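Local coordinates for protein dihydropteroate synthase (Mycobacterium smegmatis, PDB 6OMZ) that probably catalyses the condensation of para-aminobenzoate with 6-hydroxymethyl-7,8-dihydropterin diphosphate to give 7,8-dihydropteroate, a step in folate biosynthesis, at residues Ser100-His105 and Asn121-Gly126; Ala117-Asp122 and Pro142-His147; Ala226-Phe231 and Arg244-Arg249. The protein carries 1 engineered substitution. All coordinates share one frame; numbering follows the deposited sequence.

Interactions 1 and 2 are buried neighbours in the parallel sheet of the TIM barrel. They share strand 119-122, which pairs with strand 98-102 in interaction 1 and with strand 143-146 in interaction 2, their centres about 6 Å apart. Interaction 3 lies at the surface, its centre about 22 Å from that of interaction 1, and joins two loops that lead into helices. The chemistry follows the location: backbone bonds with ordered water and polar pterin-binding groups in interaction 1, backbone bonds with close apolar packing in interaction 2, and arginine-centred bonds, one a salt bridge, in interaction 3. All three have residues at the bound pterin monophosphate.

Interaction 1. Residues Ser100-His105 and Asn121-Gly126; sequences SIDTMH and NDVSGG. With PMM (pterin-6-yl-methyl-monophosphate), chain D; EDO (1,2-ethanediol), chain G.
The main-chain oxygen of Asn121 draws in three groups where parallel strands 98-102 and 119-122 of the TIM barrel reach their C-terminal ends. Thr103 N makes a weak, bent bond to Asn121 O (3.0 Å, 134° at the hydrogen), water 1 donates to it, and the CA-H of Asp102 points at it. Asn121 N in turn donates to Ile101 O at 2.7 Å. Water 1 also donates to Asp102 OD1 and accepts from Val123 N, linking the carboxylate to the loop that follows the second strand.

The side chains of Asp102 and Asn121 run side by side in the same direction, with CG anti to the backbone N in each (chi1 -176° and 177°), and so both reach the ligand. Asn121 OD1 accepts from PMM N2 at 2.9 Å in a nearly straight bond, while Asn121 ND2 donates to PMM N1 at 3.1 Å. Asp102 OD2 lies 2.8 Å from PMM N8 and is salt-bridged to Arg269. Farther along, Met104 CG rests on Val123 CG2 (3.6 Å), and Asp122 OD1 accepts from Ser124 N, an Asx turn, and from Ser124 OG on the same face of its plane.

The paired donor and acceptor of the Asn121 amide match the N1 and N2 edge of the pterin, an arrangement consistent with selective recognition of that ring.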
loop_
_atom_site.group_PDB
_atom_site.type_symbol
_atom_site.label_atom_id
_atom_site.label_comp_id
_atom_site.label_asym_id
_atom_site.label_seq_id
_atom_site.Cartn_x
_atom_site.Cartn_y
_atom_site.Cartn_z
ATOM N N SER A 100 3.755 1.330 -9.169
ATOM C CA SER A 100 2.327 1.407 -8.903
ATOM C C SER A 100 1.952 2.851 -8.609
ATOM O O SER A 100 2.731 3.588 -7.992
ATOM C CB SER A 100 1.919 0.500 -7.741
ATOM O OG SER A 100 2.618 0.813 -6.561
ATOM N N ILE A 101 0.768 3.256 -9.074
ATOM C CA ILE A 101 0.199 4.570 -8.781
ATOM C C ILE A 101 -0.808 4.425 -7.637
ATOM O O ILE A 101 -1.794 3.685 -7.749
ATOM C CB ILE A 101 -0.456 5.199 -10.026
ATOM C CG1 ILE A 101 -1.229 6.487 -9.653
ATOM C CG2 ILE A 101 -1.385 4.206 -10.748
ATOM C CD1 ILE A 101 -0.307 7.666 -9.225
ATOM N N ASP A 102 -0.552 5.122 -6.530
ATOM C CA ASP A 102 -1.420 5.121 -5.352
ATOM C C ASP A 102 -2.425 6.252 -5.551
ATOM O O ASP A 102 -2.149 7.415 -5.251
ATOM C CB ASP A 102 -0.583 5.302 -4.086
ATOM C CG ASP A 102 -1.395 5.209 -2.800
ATOM O OD1 ASP A 102 -2.643 5.346 -2.817
ATOM O OD2 ASP A 102 -0.763 4.990 -1.745
ATOM N N THR A 103 -3.594 5.920 -6.102
ATOM C CA THR A 103 -4.636 6.922 -6.310
ATOM C C THR A 103 -5.998 6.243 -6.242
ATOM O O THR A 103 -6.140 5.054 -6.561
ATOM C CB THR A 103 -4.472 7.673 -7.658
ATOM O OG1 THR A 103 -5.387 8.785 -7.727
ATOM C CG2 THR A 103 -4.776 6.747 -8.836
ATOM N N MET A 104 -6.996 7.012 -5.787
ATOM C CA MET A 104 -8.402 6.639 -5.830
ATOM C C MET A 104 -9.125 7.201 -7.044
ATOM O O MET A 104 -10.324 6.952 -7.200
ATOM C CB MET A 104 -9.163 7.153 -4.597
ATOM C CG MET A 104 -8.577 6.876 -3.245
ATOM S SD MET A 104 -9.646 7.647 -1.991
ATOM C CE MET A 104 -9.377 9.391 -2.280
ATOM N N HIS A 105 -8.452 7.997 -7.866
ATOM C CA HIS A 105 -9.116 8.789 -8.893
ATOM C C HIS A 105 -8.784 8.224 -10.266
ATOM O O HIS A 105 -7.607 8.083 -10.613
ATOM C CB HIS A 105 -8.695 10.251 -8.767
ATOM C CG HIS A 105 -8.964 10.820 -7.409
ATOM N ND1 HIS A 105 -7.984 11.403 -6.633
ATOM C CD2 HIS A 105 -10.102 10.868 -6.676
ATOM C CE1 HIS A 105 -8.513 11.805 -5.488
ATOM N NE2 HIS A 105 -9.795 11.490 -5.488
ATOM N N ASN A 121 -2.904 1.191 -7.448
ATOM C CA ASN A 121 -3.094 0.912 -6.027
ATOM C C ASN A 121 -4.190 1.839 -5.496
ATOM O O ASN A 121 -3.948 3.027 -5.278
ATOM C CB ASN A 121 -1.783 1.122 -5.265
ATOM C CG ASN A 121 -1.950 0.922 -3.774
ATOM O OD1 ASN A 121 -2.829 0.180 -3.345
ATOM N ND2 ASN A 121 -1.109 1.587 -2.977
ATOM N N ASP A 122 -5.383 1.290 -5.259
ATOM C CA ASP A 122 -6.582 2.082 -4.953
ATOM C C ASP A 122 -7.006 1.848 -3.506
ATOM O O ASP A 122 -7.609 0.817 -3.192
ATOM C CB ASP A 122 -7.683 1.694 -5.930
ATOM C CG ASP A 122 -8.947 2.526 -5.786
ATOM O OD1 ASP A 122 -9.064 3.378 -4.868
ATOM O OD2 ASP A 122 -9.836 2.306 -6.628
ATOM N N VAL A 123 -6.718 2.815 -2.623
ATOM C CA VAL A 123 -7.082 2.632 -1.216
ATOM C C VAL A 123 -8.595 2.605 -1.018
ATOM O O VAL A 123 -9.065 2.174 0.041
ATOM C CB VAL A 123 -6.424 3.699 -0.301
ATOM C CG1 VAL A 123 -4.879 3.642 -0.419
ATOM C CG2 VAL A 123 -6.957 5.104 -0.583
ATOM N N SER A 124 -9.383 3.022 -2.012
ATOM C CA SER A 124 -10.825 2.892 -1.892
ATOM C C SER A 124 -11.344 1.560 -2.414
ATOM O O SER A 124 -12.546 1.293 -2.290
ATOM C CB SER A 124 -11.538 4.022 -2.641
ATOM O OG SER A 124 -11.472 3.773 -4.044
ATOM N N GLY A 125 -10.484 0.733 -3.006
ATOM C CA GLY A 125 -10.932 -0.527 -3.575
ATOM C C GLY A 125 -11.953 -0.384 -4.683
ATOM O O GLY A 125 -12.836 -1.238 -4.811
ATOM N N GLY A 126 -11.856 0.676 -5.488
ATOM C CA GLY A 126 -12.794 0.929 -6.561
ATOM C C GLY A 126 -14.065 1.644 -6.164
ATOM O O GLY A 126 -14.903 1.912 -7.038
HETATM N N5 PMM D . -1.553 2.922 3.297
HETATM C C6 PMM D . -1.460 4.197 2.876
HETATM C C7 PMM D . -1.509 4.501 1.526
HETATM N N8 PMM D . -1.678 3.598 0.553
HETATM N N1 PMM D . -2.025 1.431 -0.018
HETATM C C2 PMM D . -2.198 0.157 0.325
HETATM N N2 PMM D . -2.472 -0.750 -0.617
HETATM N N3 PMM D . -2.140 -0.283 1.617
HETATM C C4 PMM D . -1.911 0.519 2.715
HETATM O O4 PMM D . -1.849 0.043 3.844
HETATM C C4A PMM D . -1.734 1.950 2.388
HETATM C C8A PMM D . -1.797 2.337 0.993
HETATM C C9 PMM D . -1.419 5.261 3.935
HETATM O O10 PMM D . -0.152 5.200 4.640
HETATM P PA PMM D . 1.208 6.038 4.309
HETATM O O1P PMM D . 2.208 5.552 5.294
HETATM O O2P PMM D . 1.638 5.744 2.871
HETATM O O3P PMM D . 0.905 7.523 4.453
HETATM C C1 EDO G . -15.057 -2.409 -8.508
HETATM O O1 EDO G . -15.188 -1.013 -8.755
HETATM C C2 EDO G . -14.319 -2.644 -7.193
HETATM O O2 EDO G . -15.036 -2.019 -6.108
HETATM O O HOH W 1 -5.157 4.929 -3.565
HETATM O O HOH W 2 -11.622 4.329 -7.157
#

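Interaction 2. Residues Ala117-Asp122 and Pro142-His147; sequences AHIVND and PWILMH. With PMM (pterin-6-yl-methyl-monophosphate), chain D; EDO (1,2-ethanediol), chain K.
Ile144 fits its branched side chain into the hollow between Ile119 and Asn121 on the neighbouring strand, on the face of the sheet that carries Asn121. Its CD1 presses on Ile119 CG2 at 3.7 Å and also reaches toward Asn121 CB. The other branch, Ile144 CG2, touches Asn121 OD1 at 3.5 Å, standing out of the amide plane. At the start of the pairing, the Pro142 ring forms a blunter bump: its CD meets His118 O at 3.3 Å, and its CB lies against Ile119 CG1.

The opposite face is shaped by Trp143. With CG anti to the backbone N (chi1 -171°), the indole swings its five-membered edge along strand 119-122, CD1 beside Val120 CG1 and NE1 only 3.5 Å from Asp122 CB. The Asp122 carboxylate and the indole lie side by side and nearly coplanar, 20° apart, while Leu145 CD2, from the same strand as Trp143, lies over the centre of one ring face, 3.4 Å above the plane. Met132 and Leu136 of helix 132-139 also pack on Trp143, completing the beta-alpha-beta unit.

Four backbone bonds hold strands 119-122 and 143-146 in parallel register, from Val120 N to Pro142 O at one end to Met146 N and Asp122 O at the other. The side chain of Met146, bent at chi3 (76°), brings SD to within 3.5 Å of PMM N3.

Trp143 NE1 is buried and has no hydrogen-bond partner in the model, whereas the Asp122 carboxylate beside it is bonded to Ser124 and Gly126. The indole is therefore held by shape and apolar contact, and the polar bonding between the strands is left to their backbones.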
loop_
_atom_site.group_PDB
_atom_site.type_symbol
_atom_site.label_atom_id
_atom_site.label_comp_id
_atom_site.label_asym_id
_atom_site.label_seq_id
_atom_site.Cartn_x
_atom_site.Cartn_y
_atom_site.Cartn_z
ATOM N N ALA A 117 3.403 3.822 -15.242
ATOM C CA ALA A 117 3.018 2.957 -14.141
ATOM C C ALA A 117 2.431 1.665 -14.694
ATOM O O ALA A 117 1.810 1.649 -15.758
ATOM C CB ALA A 117 1.996 3.646 -13.237
ATOM N N HIS A 118 2.644 0.572 -13.970
ATOM C CA HIS A 118 2.174 -0.740 -14.406
ATOM C C HIS A 118 1.214 -1.409 -13.436
ATOM O O HIS A 118 0.768 -2.527 -13.712
ATOM C CB HIS A 118 3.359 -1.682 -14.658
ATOM C CG HIS A 118 4.060 -1.433 -15.958
ATOM N ND1 HIS A 118 5.320 -1.923 -16.231
ATOM C CD2 HIS A 118 3.674 -0.752 -17.064
ATOM C CE1 HIS A 118 5.682 -1.550 -17.446
ATOM N NE2 HIS A 118 4.701 -0.837 -17.973
ATOM N N ILE A 119 0.914 -0.779 -12.299
ATOM C CA ILE A 119 -0.031 -1.283 -11.309
ATOM C C ILE A 119 -0.808 -0.080 -10.785
ATOM O O ILE A 119 -0.248 1.006 -10.644
ATOM C CB ILE A 119 0.706 -1.982 -10.136
ATOM C CG1 ILE A 119 1.543 -3.179 -10.605
ATOM C CG2 ILE A 119 -0.264 -2.401 -9.018
ATOM C CD1 ILE A 119 2.518 -3.620 -9.514
ATOM N N VAL A 120 -2.089 -0.269 -10.470
ATOM C CA VAL A 120 -2.907 0.769 -9.840
ATOM C C VAL A 120 -3.216 0.330 -8.415
ATOM O O VAL A 120 -3.730 -0.775 -8.203
ATOM C CB VAL A 120 -4.213 1.030 -10.613
ATOM C CG1 VAL A 120 -5.074 2.068 -9.856
ATOM C CG2 VAL A 120 -3.905 1.519 -12.012
ATOM N N ASN A 121 -2.904 1.191 -7.448
ATOM C CA ASN A 121 -3.094 0.912 -6.027
ATOM C C ASN A 121 -4.190 1.839 -5.496
ATOM O O ASN A 121 -3.948 3.027 -5.278
ATOM C CB ASN A 121 -1.783 1.122 -5.265
ATOM C CG ASN A 121 -1.950 0.922 -3.774
ATOM O OD1 ASN A 121 -2.829 0.180 -3.345
ATOM N ND2 ASN A 121 -1.109 1.587 -2.977
ATOM N N ASP A 122 -5.383 1.290 -5.259
ATOM C CA ASP A 122 -6.582 2.082 -4.953
ATOM C C ASP A 122 -7.006 1.848 -3.506
ATOM O O ASP A 122 -7.609 0.817 -3.192
ATOM C CB ASP A 122 -7.683 1.694 -5.930
ATOM C CG ASP A 122 -8.947 2.526 -5.786
ATOM O OD1 ASP A 122 -9.064 3.378 -4.868
ATOM O OD2 ASP A 122 -9.836 2.306 -6.628
ATOM N N PRO A 142 -2.385 -4.966 -13.281
ATOM C CA PRO A 142 -2.893 -5.362 -11.965
ATOM C C PRO A 142 -3.566 -4.210 -11.231
ATOM O O PRO A 142 -3.196 -3.039 -11.371
ATOM C CB PRO A 142 -1.637 -5.841 -11.222
ATOM C CG PRO A 142 -0.719 -6.284 -12.305
ATOM C CD PRO A 142 -0.952 -5.293 -13.425
ATOM N N TRP A 143 -4.570 -4.564 -10.430
ATOM C CA TRP A 143 -5.332 -3.605 -9.639
ATOM C C TRP A 143 -5.324 -4.089 -8.196
ATOM O O TRP A 143 -5.779 -5.205 -7.917
ATOM C CB TRP A 143 -6.762 -3.489 -10.176
ATOM C CG TRP A 143 -7.627 -2.380 -9.600
ATOM C CD1 TRP A 143 -7.229 -1.332 -8.810
ATOM C CD2 TRP A 143 -9.042 -2.229 -9.786
ATOM N NE1 TRP A 143 -8.312 -0.539 -8.499
ATOM C CE2 TRP A 143 -9.435 -1.067 -9.085
ATOM C CE3 TRP A 143 -10.014 -2.963 -10.478
ATOM C CZ2 TRP A 143 -10.758 -0.621 -9.059
ATOM C CZ3 TRP A 143 -11.331 -2.515 -10.457
ATOM C CH2 TRP A 143 -11.690 -1.351 -9.748
ATOM N N ILE A 144 -4.777 -3.270 -7.295
ATOM C CA ILE A 144 -4.780 -3.555 -5.862
ATOM C C ILE A 144 -6.026 -2.923 -5.258
ATOM O O ILE A 144 -6.194 -1.697 -5.310
ATOM C CB ILE A 144 -3.510 -3.012 -5.178
ATOM C CG1 ILE A 144 -2.248 -3.674 -5.752
ATOM C CG2 ILE A 144 -3.569 -3.245 -3.658
ATOM C CD1 ILE A 144 -0.947 -2.918 -5.429
ATOM N N LEU A 145 -6.885 -3.756 -4.661
ATOM C CA LEU A 145 -8.107 -3.313 -3.996
ATOM C C LEU A 145 -7.880 -3.336 -2.487
ATOM O O LEU A 145 -7.836 -4.409 -1.882
ATOM C CB LEU A 145 -9.281 -4.216 -4.373
ATOM C CG LEU A 145 -9.582 -4.350 -5.868
ATOM C CD1 LEU A 145 -10.485 -5.548 -6.117
ATOM C CD2 LEU A 145 -10.231 -3.069 -6.389
ATOM N N MET A 146 -7.753 -2.160 -1.874
ATOM C CA MET A 146 -7.599 -2.078 -0.428
ATOM C C MET A 146 -8.954 -1.970 0.257
ATOM O O MET A 146 -9.886 -1.352 -0.263
ATOM C CB MET A 146 -6.741 -0.875 -0.032
ATOM C CG MET A 146 -6.093 -1.034 1.337
ATOM S SD MET A 146 -5.492 0.535 2.021
ATOM C CE MET A 146 -7.059 1.261 2.530
ATOM N N HIS A 147 -9.054 -2.562 1.443
ATOM C CA HIS A 147 -10.299 -2.525 2.207
ATOM C C HIS A 147 -10.379 -1.253 3.041
ATOM O O HIS A 147 -9.539 -1.020 3.914
ATOM C CB HIS A 147 -10.440 -3.724 3.136
ATOM C CG HIS A 147 -11.739 -3.722 3.873
ATOM N ND1 HIS A 147 -11.935 -3.003 5.032
ATOM C CD2 HIS A 147 -12.930 -4.297 3.576
ATOM C CE1 HIS A 147 -13.185 -3.153 5.431
ATOM N NE2 HIS A 147 -13.811 -3.936 4.567
HETATM N N5 PMM D . -1.553 2.922 3.297
HETATM C C6 PMM D . -1.460 4.197 2.876
HETATM C C7 PMM D . -1.509 4.501 1.526
HETATM N N8 PMM D . -1.678 3.598 0.553
HETATM N N1 PMM D . -2.025 1.431 -0.018
HETATM C C2 PMM D . -2.198 0.157 0.325
HETATM N N2 PMM D . -2.472 -0.750 -0.617
HETATM N N3 PMM D . -2.140 -0.283 1.617
HETATM C C4 PMM D . -1.911 0.519 2.715
HETATM O O4 PMM D . -1.849 0.043 3.844
HETATM C C4A PMM D . -1.734 1.950 2.388
HETATM C C8A PMM D . -1.797 2.337 0.993
HETATM C C9 PMM D . -1.419 5.261 3.935
HETATM O O10 PMM D . -0.152 5.200 4.640
HETATM P PA PMM D . 1.208 6.038 4.309
HETATM O O1P PMM D . 2.208 5.552 5.294
HETATM O O2P PMM D . 1.638 5.744 2.871
HETATM O O3P PMM D . 0.905 7.523 4.453
HETATM C C1 EDO K . -13.128 -1.819 -0.725
HETATM O O1 EDO K . -12.538 -0.776 0.066
HETATM C C2 EDO K . -13.930 -2.745 0.179
HETATM O O2 EDO K . -14.873 -1.975 0.935
#

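Interaction 3. Residues Ala226-Phe231 and Arg244-Arg249; sequences ASRKRF and RPPDGR. With PMM (pterin-6-yl-methyl-monophosphate), chain D.
The backbone of Arg228, at positive phi (63°) in the type II turn Ala226-Lys229, passes closest to the short 3-10 turn at Pro246, with Arg228 CA 5.3 Å from Pro246 CA. The turn belongs to the loop after strand 223-224 of the TIM barrel, and the contact joins it to the loop leading into helix 250-262. Lys229 and Arg249 occupy the N-cap positions of the two helices that follow, 230-235 and 250-262.

Arg228 reaches across first. A bend at chi3 (64°) turns its guanidinium end-on to Asp247, so that NH2 and NH1 both donate to Asp247 OD1, at 2.9 Å and 3.1 Å. In this salt bridge Asp247 OD1 lies in the guanidinium plane and is met on its anti side, away from OD2, with the two groups turned 70° against each other. Pro246 also meets this guanidinium: its carbonyl oxygen lies over one face, toward the rim, and its CB approaches Arg228 NH2 to 3.2 Å. Arg228 NH1 also pairs with Glu250 at the start of helix 250-262, so the cation spans two carboxylates.

A second arginine works in the reverse direction. Arg249 extends from CG to NE and donates from NH1 to Arg228 O at 2.9 Å, the donor lying above the carbonyl plane, while Pro246 CA covers part of one face of its guanidinium.

Next to Arg228 in the turn, the CB of Lys229 is directed away from segment 244-249. Lys229 NZ lies by PMM O4, though the side chain is modelled in two conformers and the bond is less certain for that. The Arg249 guanidinium is held in its own loop by a side-on grip, NE and NH2 each 2.8 Å from the single oxygen Arg244 O.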
loop_
_atom_site.group_PDB
_atom_site.type_symbol
_atom_site.label_atom_id
_atom_site.label_comp_id
_atom_site.label_asym_id
_atom_site.label_seq_id
_atom_site.Cartn_x
_atom_site.Cartn_y
_atom_site.Cartn_z
ATOM N N ALA A 226 1.516 -2.153 6.809
ATOM C CA ALA A 226 1.531 -1.813 8.229
ATOM C C ALA A 226 2.466 -0.657 8.560
ATOM O O ALA A 226 2.391 -0.113 9.669
ATOM C CB ALA A 226 1.942 -3.032 9.063
ATOM N N SER A 227 3.319 -0.266 7.622
ATOM C CA SER A 227 4.474 0.594 7.879
ATOM C C SER A 227 4.103 1.867 8.620
ATOM O O SER A 227 3.341 2.694 8.113
ATOM C CB SER A 227 5.137 0.929 6.539
ATOM O OG SER A 227 6.264 1.776 6.720
ATOM N N ARG A 228 4.653 2.019 9.828
ATOM C CA ARG A 228 4.546 3.227 10.643
ATOM C C ARG A 228 3.118 3.553 11.069
ATOM O O ARG A 228 2.869 4.652 11.566
ATOM C CB ARG A 228 5.145 4.436 9.914
ATOM C CG ARG A 228 6.592 4.201 9.481
ATOM C CD ARG A 228 7.084 5.285 8.517
ATOM N NE ARG A 228 7.131 6.614 9.105
ATOM C CZ ARG A 228 8.215 7.146 9.666
ATOM N NH1 ARG A 228 9.341 6.446 9.742
ATOM N NH2 ARG A 228 8.173 8.378 10.158
ATOM N N LYS A 229 2.177 2.638 10.905
ATOM C CA LYS A 229 0.778 2.945 11.172
ATOM C C LYS A 229 0.525 3.136 12.670
ATOM O O LYS A 229 1.319 2.727 13.528
ATOM C CB LYS A 229 -0.122 1.846 10.609
ATOM C CG LYS A 229 -0.082 1.760 9.079
ATOM C CD LYS A 229 -1.470 1.849 8.479
ATOM C CE LYS A 229 -1.419 1.961 6.957
ATOM N NZ LYS A 229 -2.080 0.808 6.303
ATOM N N ARG A 230 -0.615 3.758 12.970
ATOM C CA ARG A 230 -0.931 4.198 14.325
ATOM C C ARG A 230 -0.918 3.050 15.329
ATOM O O ARG A 230 -0.514 3.245 16.483
ATOM C CB ARG A 230 -2.289 4.905 14.321
ATOM C CG ARG A 230 -2.673 5.566 15.648
ATOM C CD ARG A 230 -3.878 6.531 15.501
ATOM N NE ARG A 230 -5.126 5.842 15.150
ATOM C CZ ARG A 230 -5.996 5.352 16.032
ATOM N NH1 ARG A 230 -5.770 5.469 17.338
ATOM N NH2 ARG A 230 -7.097 4.740 15.607
ATOM N N PHE A 231 -1.377 1.855 14.927
ATOM C CA PHE A 231 -1.396 0.737 15.874
ATOM C C PHE A 231 0.005 0.329 16.325
ATOM O O PHE A 231 0.152 -0.217 17.425
ATOM C CB PHE A 231 -2.167 -0.474 15.300
ATOM C CG PHE A 231 -1.405 -1.348 14.305
ATOM C CD1 PHE A 231 -0.862 -0.821 13.136
ATOM C CD2 PHE A 231 -1.336 -2.728 14.501
ATOM C CE1 PHE A 231 -0.221 -1.628 12.216
ATOM C CE2 PHE A 231 -0.695 -3.556 13.578
ATOM C CZ PHE A 231 -0.137 -3.001 12.427
ATOM N N ARG A 244 4.710 5.528 20.681
ATOM C CA ARG A 244 6.022 5.621 20.043
ATOM C C ARG A 244 5.925 6.461 18.771
ATOM O O ARG A 244 5.027 6.231 17.953
ATOM C CB ARG A 244 6.536 4.224 19.712
ATOM C CG ARG A 244 7.917 4.180 19.027
ATOM C CD ARG A 244 9.076 4.372 20.032
ATOM N NE ARG A 244 9.110 3.318 21.051
ATOM C CZ ARG A 244 9.620 2.098 20.859
ATOM N NH1 ARG A 244 10.137 1.761 19.682
ATOM N NH2 ARG A 244 9.613 1.207 21.845
ATOM N N PRO A 245 6.821 7.424 18.569
ATOM C CA PRO A 245 6.789 8.254 17.345
ATOM C C PRO A 245 6.985 7.409 16.099
ATOM O O PRO A 245 7.553 6.310 16.178
ATOM C CB PRO A 245 7.963 9.223 17.553
ATOM C CG PRO A 245 8.084 9.332 19.056
ATOM C CD PRO A 245 7.781 7.939 19.563
ATOM N N PRO A 246 6.538 7.891 14.926
ATOM C CA PRO A 246 6.608 7.053 13.709
ATOM C C PRO A 246 7.998 6.524 13.388
ATOM O O PRO A 246 8.127 5.373 12.940
ATOM C CB PRO A 246 6.098 7.999 12.612
ATOM C CG PRO A 246 5.168 8.925 13.326
ATOM C CD PRO A 246 5.746 9.120 14.712
ATOM N N ASP A 247 9.046 7.328 13.615
ATOM C CA ASP A 247 10.409 6.869 13.351
ATOM C C ASP A 247 10.805 5.698 14.244
ATOM O O ASP A 247 11.669 4.899 13.868
ATOM C CB ASP A 247 11.400 8.016 13.541
ATOM C CG ASP A 247 11.471 8.933 12.341
ATOM O OD1 ASP A 247 10.808 8.645 11.322
ATOM O OD2 ASP A 247 12.202 9.942 12.421
ATOM N N GLY A 248 10.210 5.588 15.421
ATOM C CA GLY A 248 10.486 4.457 16.274
ATOM C C GLY A 248 9.639 3.235 15.995
ATOM O O GLY A 248 9.605 2.318 16.820
ATOM N N ARG A 249 8.934 3.191 14.865
ATOM C CA ARG A 249 8.090 2.056 14.523
ATOM C C ARG A 249 8.712 1.159 13.459
ATOM O O ARG A 249 8.044 0.238 12.982
ATOM C CB ARG A 249 6.710 2.535 14.041
ATOM C CG ARG A 249 5.976 3.419 15.067
ATOM C CD ARG A 249 4.707 4.083 14.541
ATOM N NE ARG A 249 4.316 5.177 15.452
ATOM C CZ ARG A 249 3.288 5.998 15.267
ATOM N NH1 ARG A 249 2.506 5.864 14.200
ATOM N NH2 ARG A 249 3.029 6.946 16.167
HETATM N N5 PMM D . -1.553 2.922 3.297
HETATM C C6 PMM D . -1.460 4.197 2.876
HETATM C C7 PMM D . -1.509 4.501 1.526
HETATM N N8 PMM D . -1.678 3.598 0.553
HETATM N N1 PMM D . -2.025 1.431 -0.018
HETATM C C2 PMM D . -2.198 0.157 0.325
HETATM N N2 PMM D . -2.472 -0.750 -0.617
HETATM N N3 PMM D . -2.140 -0.283 1.617
HETATM C C4 PMM D . -1.911 0.519 2.715
HETATM O O4 PMM D . -1.849 0.043 3.844
HETATM C C4A PMM D . -1.734 1.950 2.388
HETATM C C8A PMM D . -1.797 2.337 0.993
HETATM C C9 PMM D . -1.419 5.261 3.935
HETATM O O10 PMM D . -0.152 5.200 4.640
HETATM P PA PMM D . 1.208 6.038 4.309
HETATM O O1P PMM D . 2.208 5.552 5.294
HETATM O O2P PMM D . 1.638 5.744 2.871
HETATM O O3P PMM D . 0.905 7.523 4.453
#